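PDB 4F83: type C neurotoxin from Clostridium botulinum, which probably binds receptors on the nerve-cell surface through its C-terminal receptor-binding region, so that the toxin can be taken up. Local coordinates for residues N221-Y226 / Y354-F359; M305-T310 / Y338-F343; C325-K330 / K364-L369. All coordinates share one frame; numbering follows the deposited sequence.

Contact 1: N221-Y226 / Y354-F359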
loop_
_atom_site.group_PDB
_atom_site.type_symbol
_atom_site.label_atom_id
_atom_site.label_comp_id
_atom_site.label_asym_id
_atom_site.label_seq_id
_atom_site.Cartn_x
_atom_site.Cartn_y
_atom_site.Cartn_z
ATOM N N ASN A 221 -7.925 -1.828 -10.338
ATOM C CA ASN A 221 -8.588 -3.151 -10.343
ATOM C C ASN A 221 -8.293 -3.988 -9.125
ATOM O O ASN A 221 -9.067 -4.904 -8.790
ATOM C CB ASN A 221 -8.167 -3.991 -11.581
ATOM C CG ASN A 221 -8.769 -3.475 -12.874
ATOM O OD1 ASN A 221 -9.707 -2.679 -12.859
ATOM N ND2 ASN A 221 -8.223 -3.924 -14.002
ATOM N N VAL A 222 -7.152 -3.730 -8.506
ATOM C CA VAL A 222 -6.555 -4.680 -7.574
ATOM C C VAL A 222 -6.865 -4.225 -6.135
ATOM O O VAL A 222 -6.525 -3.123 -5.752
ATOM C CB VAL A 222 -5.030 -4.786 -7.793
ATOM C CG1 VAL A 222 -4.406 -5.737 -6.763
ATOM C CG2 VAL A 222 -4.701 -5.225 -9.250
ATOM N N ILE A 223 -7.555 -5.071 -5.356
ATOM C CA ILE A 223 -7.737 -4.774 -3.939
ATOM C C ILE A 223 -6.359 -4.794 -3.284
ATOM O O ILE A 223 -5.505 -5.596 -3.677
ATOM C CB ILE A 223 -8.657 -5.806 -3.216
ATOM C CG1 ILE A 223 -9.973 -6.017 -4.009
ATOM C CG2 ILE A 223 -8.945 -5.344 -1.724
ATOM C CD1 ILE A 223 -10.838 -4.742 -4.139
ATOM N N LYS A 224 -6.144 -3.917 -2.289
ATOM C CA LYS A 224 -4.834 -3.845 -1.619
ATOM C C LYS A 224 -4.877 -4.324 -0.197
ATOM O O LYS A 224 -5.911 -4.210 0.499
ATOM C CB LYS A 224 -4.282 -2.413 -1.620
ATOM C CG LYS A 224 -4.242 -1.739 -3.034
ATOM C CD LYS A 224 -3.433 -2.549 -4.029
ATOM C CE LYS A 224 -3.147 -1.720 -5.306
ATOM N NZ LYS A 224 -4.420 -1.142 -5.908
ATOM N N ASP A 225 -3.742 -4.839 0.252
ATOM C CA ASP A 225 -3.570 -5.094 1.689
ATOM C C ASP A 225 -3.197 -3.761 2.400
ATOM O O ASP A 225 -3.131 -2.684 1.765
ATOM C CB ASP A 225 -2.564 -6.278 1.968
ATOM C CG ASP A 225 -1.078 -5.912 1.714
ATOM O OD1 ASP A 225 -0.698 -4.738 1.584
ATOM O OD2 ASP A 225 -0.250 -6.873 1.722
ATOM N N TYR A 226 -3.015 -3.820 3.716
ATOM C CA TYR A 226 -2.761 -2.649 4.548
ATOM C C TYR A 226 -1.571 -1.818 4.085
ATOM O O TYR A 226 -1.544 -0.580 4.245
ATOM C CB TYR A 226 -2.477 -3.187 5.964
ATOM C CG TYR A 226 -2.221 -2.159 7.025
ATOM C CD1 TYR A 226 -3.296 -1.492 7.678
ATOM C CD2 TYR A 226 -0.916 -1.837 7.373
ATOM C CE1 TYR A 226 -3.021 -0.524 8.677
ATOM C CE2 TYR A 226 -0.642 -0.931 8.368
ATOM C CZ TYR A 226 -1.691 -0.256 8.986
ATOM O OH TYR A 226 -1.376 0.641 9.969
ATOM N N TYR A 354 -6.035 2.217 1.059
ATOM C CA TYR A 354 -5.786 0.778 1.031
ATOM C C TYR A 354 -6.781 0.058 1.930
ATOM O O TYR A 354 -6.407 -0.612 2.918
ATOM C CB TYR A 354 -4.375 0.507 1.479
ATOM C CG TYR A 354 -3.318 1.084 0.533
ATOM C CD1 TYR A 354 -3.534 1.162 -0.839
ATOM C CD2 TYR A 354 -2.084 1.508 1.036
ATOM C CE1 TYR A 354 -2.537 1.673 -1.708
ATOM C CE2 TYR A 354 -1.082 2.001 0.203
ATOM C CZ TYR A 354 -1.319 2.103 -1.167
ATOM O OH TYR A 354 -0.309 2.589 -1.987
ATOM N N CYS A 355 -8.048 0.244 1.583
ATOM C CA CYS A 355 -9.207 -0.317 2.292
ATOM C C CYS A 355 -10.193 -0.825 1.250
ATOM O O CYS A 355 -10.135 -0.422 0.070
ATOM C CB CYS A 355 -9.963 0.758 3.101
ATOM S SG CYS A 355 -9.042 1.865 4.160
ATOM N N SER A 356 -11.151 -1.622 1.682
ATOM C CA SER A 356 -12.195 -2.083 0.805
ATOM C C SER A 356 -13.511 -2.206 1.566
ATOM O O SER A 356 -13.546 -2.150 2.806
ATOM C CB SER A 356 -11.796 -3.434 0.166
ATOM O OG SER A 356 -11.419 -4.323 1.194
ATOM N N GLN A 357 -14.587 -2.373 0.818
ATOM C CA GLN A 357 -15.893 -2.698 1.379
ATOM C C GLN A 357 -16.297 -4.124 0.985
ATOM O O GLN A 357 -15.851 -4.651 -0.052
ATOM C CB GLN A 357 -16.955 -1.671 0.948
ATOM C CG GLN A 357 -16.680 -0.281 1.593
ATOM C CD GLN A 357 -17.504 0.834 0.969
ATOM O OE1 GLN A 357 -17.614 0.949 -0.255
ATOM N NE2 GLN A 357 -18.074 1.680 1.822
ATOM N N ILE A 358 -17.086 -4.753 1.847
ATOM C CA ILE A 358 -17.460 -6.150 1.663
ATOM C C ILE A 358 -18.971 -6.255 1.736
ATOM O O ILE A 358 -19.581 -5.725 2.681
ATOM C CB ILE A 358 -16.841 -7.057 2.746
ATOM C CG1 ILE A 358 -15.316 -6.894 2.730
ATOM C CG2 ILE A 358 -17.270 -8.511 2.492
ATOM C CD1 ILE A 358 -14.620 -7.298 3.998
ATOM N N PHE A 359 -19.553 -6.911 0.733
ATOM C CA PHE A 359 -21.004 -7.003 0.607
ATOM C C PHE A 359 -21.449 -8.445 0.537
ATOM O O PHE A 359 -20.653 -9.328 0.182
ATOM C CB PHE A 359 -21.471 -6.244 -0.636
ATOM C CG PHE A 359 -21.018 -4.816 -0.658
ATOM C CD1 PHE A 359 -21.824 -3.806 -0.087
ATOM C CD2 PHE A 359 -19.788 -4.473 -1.231
ATOM C CE1 PHE A 359 -21.403 -2.462 -0.091
ATOM C CE2 PHE A 359 -19.356 -3.137 -1.248
ATOM C CZ PHE A 359 -20.160 -2.126 -0.659
HETATM O O HOH W 1 -6.304 -3.426 3.173
HETATM O O HOH W 2 -7.916 -1.754 -1.708
HETATM O O HOH W 3 -8.603 -3.687 1.352
#
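Tyr354 supplies most of the direct packing. Its ring crosses the aliphatic part of Lys224, with CD1 3.7 Å from Lys224 CG, while its CB rests 3.4 Å from Asp225 O. Further along, Ile223 CG2 meets Ser356 CB at 3.9 Å.

No direct hydrogen bond joins the two segments; water does this work instead. One molecule donates to both Lys224 O and Tyr354 O. A second accepts from Lys224 N, at 2.9 Å from that atom, and donates to Cys355 O. The third links Lys224 O to Ser356 OG, so both backbone polar atoms of Lys224 are satisfied through solvent.

The polar ends of the side chains turn to other partners. Bends at chi2 (-57°) and chi4 (-53°) curl the lysine back until NZ lies 2.9 Å from Val222 O; Ile218 O and Leu219 O also accept from it, giving the ammonium three carbonyl partners just beyond helix 207-217. Asp225 OD2 bonds to Ser407 OG.

This water-bridged contact belongs to the junction between the C-terminal beta-trefoil of a clostridial neurotoxin receptor-binding region and the N-terminal lectin-like jelly roll, which Tyr354 OH reaches by its hydrogen bond to Trp140 O.

Contact 2: M305-T310 / Y338-F343. With SO4 (sulfate ion), chain H.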
loop_
_atom_site.group_PDB
_atom_site.type_symbol
_atom_site.label_atom_id
_atom_site.label_comp_id
_atom_site.label_asym_id
_atom_site.label_seq_id
_atom_site.Cartn_x
_atom_site.Cartn_y
_atom_site.Cartn_z
ATOM N N MET A 305 -15.311 -21.662 7.954
ATOM C CA MET A 305 -15.608 -20.511 7.081
ATOM C C MET A 305 -16.556 -19.560 7.806
ATOM O O MET A 305 -17.374 -19.985 8.645
ATOM C CB MET A 305 -16.229 -20.952 5.735
ATOM C CG MET A 305 -17.514 -21.706 5.870
ATOM S SD MET A 305 -18.265 -22.226 4.267
ATOM C CE MET A 305 -18.383 -20.655 3.402
ATOM N N ILE A 306 -16.425 -18.276 7.500
ATOM C CA ILE A 306 -17.314 -17.261 8.070
ATOM C C ILE A 306 -18.607 -17.222 7.290
ATOM O O ILE A 306 -18.597 -17.147 6.046
ATOM C CB ILE A 306 -16.625 -15.894 8.055
ATOM C CG1 ILE A 306 -15.357 -15.968 8.900
ATOM C CG2 ILE A 306 -17.594 -14.795 8.618
ATOM C CD1 ILE A 306 -14.595 -14.623 8.974
ATOM N N ILE A 307 -19.735 -17.266 7.999
ATOM C CA ILE A 307 -21.010 -17.108 7.327
ATOM C C ILE A 307 -21.841 -16.020 7.992
ATOM O O ILE A 307 -21.633 -15.670 9.151
ATOM C CB ILE A 307 -21.817 -18.428 7.271
ATOM C CG1 ILE A 307 -22.245 -18.879 8.679
ATOM C CG2 ILE A 307 -21.041 -19.534 6.493
ATOM C CD1 ILE A 307 -23.219 -20.070 8.706
ATOM N N ARG A 308 -22.735 -15.432 7.225
ATOM C CA ARG A 308 -23.707 -14.531 7.814
ATOM C C ARG A 308 -24.756 -15.324 8.621
ATOM O O ARG A 308 -25.190 -16.404 8.202
ATOM C CB ARG A 308 -24.391 -13.741 6.688
ATOM C CG ARG A 308 -25.093 -12.485 7.169
ATOM C CD ARG A 308 -26.232 -12.103 6.210
ATOM N NE ARG A 308 -27.425 -12.883 6.487
ATOM C CZ ARG A 308 -28.531 -12.885 5.768
ATOM N NH1 ARG A 308 -29.552 -13.603 6.181
ATOM N NH2 ARG A 308 -28.633 -12.162 4.642
ATOM N N ASP A 309 -25.166 -14.800 9.773
ATOM C CA ASP A 309 -26.280 -15.425 10.510
ATOM C C ASP A 309 -27.562 -15.384 9.683
ATOM O O ASP A 309 -27.792 -14.460 8.915
ATOM C CB ASP A 309 -26.568 -14.678 11.823
ATOM C CG ASP A 309 -25.596 -14.996 12.919
ATOM O OD1 ASP A 309 -25.735 -14.362 14.009
ATOM O OD2 ASP A 309 -24.699 -15.859 12.729
ATOM N N THR A 310 -28.431 -16.355 9.900
ATOM C CA THR A 310 -29.720 -16.371 9.219
ATOM C C THR A 310 -30.662 -15.283 9.676
ATOM O O THR A 310 -31.306 -14.626 8.852
ATOM C CB THR A 310 -30.364 -17.738 9.389
ATOM O OG1 THR A 310 -29.504 -18.687 8.782
ATOM C CG2 THR A 310 -31.743 -17.792 8.707
ATOM N N TYR A 338 -21.059 -22.300 0.020
ATOM C CA TYR A 338 -22.396 -22.011 0.539
ATOM C C TYR A 338 -22.674 -20.537 0.357
ATOM O O TYR A 338 -21.903 -19.694 0.822
ATOM C CB TYR A 338 -22.487 -22.367 2.023
ATOM C CG TYR A 338 -22.311 -23.847 2.280
ATOM C CD1 TYR A 338 -23.353 -24.741 2.025
ATOM C CD2 TYR A 338 -21.101 -24.353 2.726
ATOM C CE1 TYR A 338 -23.200 -26.111 2.230
ATOM C CE2 TYR A 338 -20.930 -25.712 2.941
ATOM C CZ TYR A 338 -21.990 -26.588 2.697
ATOM O OH TYR A 338 -21.833 -27.947 2.895
ATOM N N GLY A 339 -23.816 -20.232 -0.254
ATOM C CA GLY A 339 -24.153 -18.866 -0.615
ATOM C C GLY A 339 -24.139 -17.932 0.578
ATOM O O GLY A 339 -23.756 -16.751 0.454
ATOM N N ILE A 340 -24.518 -18.458 1.743
ATOM C CA ILE A 340 -24.630 -17.606 2.942
ATOM C C ILE A 340 -23.229 -17.176 3.426
ATOM O O ILE A 340 -23.097 -16.221 4.198
ATOM C CB ILE A 340 -25.436 -18.292 4.075
ATOM C CG1 ILE A 340 -25.714 -17.291 5.201
ATOM C CG2 ILE A 340 -24.669 -19.480 4.616
ATOM C CD1 ILE A 340 -27.148 -16.976 5.428
ATOM N N GLY A 341 -22.185 -17.833 2.914
ATOM C CA GLY A 341 -20.798 -17.438 3.235
ATOM C C GLY A 341 -20.014 -16.856 2.065
ATOM O O GLY A 341 -18.773 -16.848 2.099
ATOM N N ILE A 342 -20.722 -16.405 1.024
ATOM C CA ILE A 342 -20.050 -15.764 -0.123
ATOM C C ILE A 342 -20.275 -14.266 -0.065
ATOM O O ILE A 342 -21.427 -13.800 0.167
ATOM C CB ILE A 342 -20.540 -16.347 -1.484
ATOM C CG1 ILE A 342 -20.119 -17.832 -1.555
ATOM C CG2 ILE A 342 -19.907 -15.559 -2.659
ATOM C CD1 ILE A 342 -20.628 -18.603 -2.775
ATOM N N PHE A 343 -19.192 -13.516 -0.277
ATOM C CA PHE A 343 -19.228 -12.066 -0.172
ATOM C C PHE A 343 -18.614 -11.491 -1.419
ATOM O O PHE A 343 -17.925 -12.213 -2.146
ATOM C CB PHE A 343 -18.427 -11.629 1.068
ATOM C CG PHE A 343 -18.995 -12.167 2.373
ATOM C CD1 PHE A 343 -19.956 -11.449 3.067
ATOM C CD2 PHE A 343 -18.584 -13.414 2.873
ATOM C CE1 PHE A 343 -20.501 -11.946 4.278
ATOM C CE2 PHE A 343 -19.100 -13.920 4.057
ATOM C CZ PHE A 343 -20.067 -13.186 4.772
HETATM S S SO4 H . -28.659 -17.740 13.219
HETATM O O1 SO4 H . -29.540 -18.907 13.300
HETATM O O2 SO4 H . -29.508 -16.545 13.042
HETATM O O3 SO4 H . -27.936 -17.656 14.479
HETATM O O4 SO4 H . -27.721 -17.869 12.090
HETATM O O HOH W 4 -16.950 -17.079 4.019
#
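The ring of Tyr338 receives Met305 SD at its edge, a Met-aromatic contact in which the sulfur is 3.9 Å from CD2 and lies 81° off the ring normal. Phe343 also uses its edge: Ile306 O lies in the ring plane, 3.8 Å from CE2, and a water close to both Ile306 O and Gly341 O sits in the same plane. The guanidinium of Arg308 has Ile340 CD1 over one face and the ring of Tyr327, in a cation-pi contact, over the other. Its rotation is fixed by a nearly straight bond from NE to Asp309 O (2.9 Å), which lies almost in the guanidinium plane; weak bonds from NH1 to Asp309 O and Thr310 O add to this.

A single direct hydrogen bond spans the segments, from Arg308 N to Ile340 O (3.1 Å). Ile340 swings CG1 to the side away from its own nitrogen (chi1 -171°), which brings that carbon to 3.2 Å from Arg308 O, a tight fit. Beside it Gly341, lacking a side chain, lets Ile306 O approach within 3.6 Å of its CA.

Thr310 N donates to sulfate O4 at 2.8 Å, the ion probably coming from the crystallisation liquor. Apolar packing and one backbone bond thus pin the 3-10 turn 339-340 to strand 302-308, while the arginine, sandwiched between Tyr327 and Ile340 and hydrogen-bonded to the backbone, holds the chain at Asp309 and Thr310.

Contact 3: C325-K330 / K364-L369. With SO4 (sulfate ion), chain H.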
loop_
_atom_site.group_PDB
_atom_site.type_symbol
_atom_site.label_atom_id
_atom_site.label_comp_id
_atom_site.label_asym_id
_atom_site.label_seq_id
_atom_site.Cartn_x
_atom_site.Cartn_y
_atom_site.Cartn_z
ATOM N N CYS A 325 -31.941 -4.316 8.906
ATOM C CA CYS A 325 -31.679 -5.618 9.480
ATOM C C CYS A 325 -30.193 -5.734 9.748
ATOM O O CYS A 325 -29.393 -5.370 8.907
ATOM C CB CYS A 325 -32.117 -6.700 8.501
ATOM S SG CYS A 325 -33.827 -6.456 7.958
ATOM N N VAL A 326 -29.847 -6.280 10.907
ATOM C CA VAL A 326 -28.458 -6.399 11.342
ATOM C C VAL A 326 -28.189 -7.861 11.692
ATOM O O VAL A 326 -28.848 -8.431 12.563
ATOM C CB VAL A 326 -28.175 -5.529 12.612
ATOM C CG1 VAL A 326 -26.720 -5.721 13.083
ATOM C CG2 VAL A 326 -28.510 -4.022 12.356
ATOM N N TYR A 327 -27.247 -8.477 10.974
ATOM C CA TYR A 327 -26.916 -9.892 11.175
ATOM C C TYR A 327 -25.488 -10.011 11.661
ATOM O O TYR A 327 -24.554 -9.430 11.075
ATOM C CB TYR A 327 -27.040 -10.688 9.855
ATOM C CG TYR A 327 -28.377 -10.548 9.178
ATOM C CD1 TYR A 327 -29.413 -11.447 9.453
ATOM C CD2 TYR A 327 -28.610 -9.529 8.273
ATOM C CE1 TYR A 327 -30.670 -11.308 8.840
ATOM C CE2 TYR A 327 -29.876 -9.380 7.655
ATOM C CZ TYR A 327 -30.886 -10.272 7.953
ATOM O OH TYR A 327 -32.129 -10.141 7.343
ATOM N N ALA A 328 -25.314 -10.780 12.718
ATOM C CA ALA A 328 -23.977 -11.152 13.171
ATOM C C ALA A 328 -23.405 -12.188 12.219
ATOM O O ALA A 328 -24.106 -12.693 11.314
ATOM C CB ALA A 328 -24.028 -11.721 14.616
ATOM N N LEU A 329 -22.125 -12.481 12.432
ATOM C CA LEU A 329 -21.386 -13.489 11.661
ATOM C C LEU A 329 -20.988 -14.629 12.583
ATOM O O LEU A 329 -20.806 -14.429 13.787
ATOM C CB LEU A 329 -20.129 -12.870 11.043
ATOM C CG LEU A 329 -20.343 -11.544 10.299
ATOM C CD1 LEU A 329 -19.006 -11.023 9.784
ATOM C CD2 LEU A 329 -21.295 -11.792 9.120
ATOM N N LYS A 330 -20.814 -15.821 12.013
ATOM C CA LYS A 330 -20.418 -16.970 12.838
ATOM C C LYS A 330 -19.481 -17.879 12.044
ATOM O O LYS A 330 -19.310 -17.697 10.860
ATOM C CB LYS A 330 -21.644 -17.740 13.310
ATOM C CG LYS A 330 -22.357 -18.512 12.263
ATOM C CD LYS A 330 -23.723 -19.052 12.833
ATOM C CE LYS A 330 -24.516 -19.765 11.765
ATOM N NZ LYS A 330 -25.838 -20.279 12.285
ATOM N N LYS A 364 -30.820 -10.874 0.897
ATOM C CA LYS A 364 -30.969 -9.426 0.985
ATOM C C LYS A 364 -29.594 -8.820 0.754
ATOM O O LYS A 364 -28.567 -9.476 1.012
ATOM C CB LYS A 364 -31.491 -8.975 2.374
ATOM C CG LYS A 364 -32.973 -9.321 2.696
ATOM C CD LYS A 364 -33.325 -8.784 4.113
ATOM C CE LYS A 364 -34.520 -9.501 4.744
ATOM N NZ LYS A 364 -35.753 -9.181 3.999
ATOM N N ASN A 365 -29.566 -7.604 0.213
ATOM C CA ASN A 365 -28.309 -6.922 0.035
ATOM C C ASN A 365 -27.814 -6.392 1.381
ATOM O O ASN A 365 -28.492 -5.591 2.028
ATOM C CB ASN A 365 -28.423 -5.779 -0.957
ATOM C CG ASN A 365 -28.118 -6.220 -2.415
ATOM O OD1 ASN A 365 -27.108 -6.906 -2.695
ATOM N ND2 ASN A 365 -28.972 -5.806 -3.332
ATOM N N THR A 366 -26.647 -6.859 1.808
ATOM C CA THR A 366 -26.044 -6.307 3.031
ATOM C C THR A 366 -24.634 -5.813 2.794
ATOM O O THR A 366 -23.987 -6.180 1.804
ATOM C CB THR A 366 -25.988 -7.341 4.173
ATOM O OG1 THR A 366 -25.245 -8.510 3.757
ATOM C CG2 THR A 366 -27.440 -7.729 4.641
ATOM N N MET A 367 -24.161 -4.969 3.708
ATOM C CA MET A 367 -22.767 -4.540 3.712
ATOM C C MET A 367 -22.169 -4.831 5.074
ATOM O O MET A 367 -22.841 -4.638 6.104
ATOM C CB MET A 367 -22.686 -3.037 3.420
ATOM C CG MET A 367 -21.277 -2.455 3.486
ATOM S SD MET A 367 -21.277 -0.663 3.237
ATOM C CE MET A 367 -22.037 -0.156 4.809
ATOM N N LEU A 368 -20.908 -5.254 5.107
ATOM C CA LEU A 368 -20.246 -5.474 6.405
ATOM C C LEU A 368 -19.741 -4.168 7.018
ATOM O O LEU A 368 -19.129 -3.310 6.323
ATOM C CB LEU A 368 -19.060 -6.427 6.283
ATOM C CG LEU A 368 -19.380 -7.797 5.699
ATOM C CD1 LEU A 368 -18.165 -8.712 5.894
ATOM C CD2 LEU A 368 -20.591 -8.416 6.402
ATOM N N LEU A 369 -20.038 -3.997 8.309
ATOM C CA LEU A 369 -19.471 -2.892 9.074
ATOM C C LEU A 369 -19.167 -3.338 10.512
ATOM O O LEU A 369 -19.545 -4.454 10.920
ATOM C CB LEU A 369 -20.406 -1.649 9.012
ATOM C CG LEU A 369 -21.835 -1.752 9.557
ATOM C CD1 LEU A 369 -21.790 -1.683 11.071
ATOM C CD2 LEU A 369 -22.679 -0.572 9.049
HETATM S S SO4 H . -28.659 -17.740 13.219
HETATM O O1 SO4 H . -29.540 -18.907 13.300
HETATM O O2 SO4 H . -29.508 -16.545 13.042
HETATM O O3 SO4 H . -27.936 -17.656 14.479
HETATM O O4 SO4 H . -27.721 -17.869 12.090
#
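Leu329 and Leu368 meet through their CD2 methyls at 4.4 Å, in the buried part of the contact. Two residues earlier on each segment, Thr366 CG2 approaches the Tyr327 ring obliquely, 4.2 Å from CE2. These are modest contacts, because strands 326-332 and 366-373 are not neighbours: strand 383-389 runs between them in the sheet, and Thr366 and Leu368 also pack on its Ala388. No hydrogen bond crosses directly.

The more open side belongs to Lys364, which is partly exposed. Its chain crosses Tyr327 at about a right angle, and CE comes to 3.6 Å from Tyr327 OH, closer than any pair in the buried part. A bend at the last torsion (chi4 -68°) turns the ammonium aside, where NZ makes a weak hydrogen bond to Cys321 O. That residue forms a disulfide with Cys325, whose SG lies 4.5 Å from Lys364 CE.

At the far end of 325-330, the extended chain of Lys330 places NZ 3.1 Å from sulfate O4; Arg377 and Asp311 N also hold this ion.

Apolar chemistry is thus limited to Leu329 with Leu368 and Tyr327 with Thr366, Lys364 CD and CE resting against the phenol oxygen, while the links to Cys321 and sulfate do not join the two segments directly.

How the contacts relate
All three contacts reach one curled antiparallel sheet of the C-terminal, trefoil-type region. Contacts 2 and 3 are close, their centres about 10 Å apart, and are joined by neighbouring strands 302-308 and 326-332, with probable hydrogen bonds such as Asp309 N to Ala328 O; one sulfate touches both. Contact 1 lies about 19 Å from contact 2 and 18 Å from contact 3, centre to centre. It meets contact 3 through adjacent strands 356-360 and 366-373, and its Ile358 and Phe359 pack on Phe343 of contact 2. Along the chain, contact 2 is nested within contact 1, whereas contact 3 interleaves with both. The domain-junction end of the trefoil is thus linked to its distant end through neighbouring strands of the same sheet.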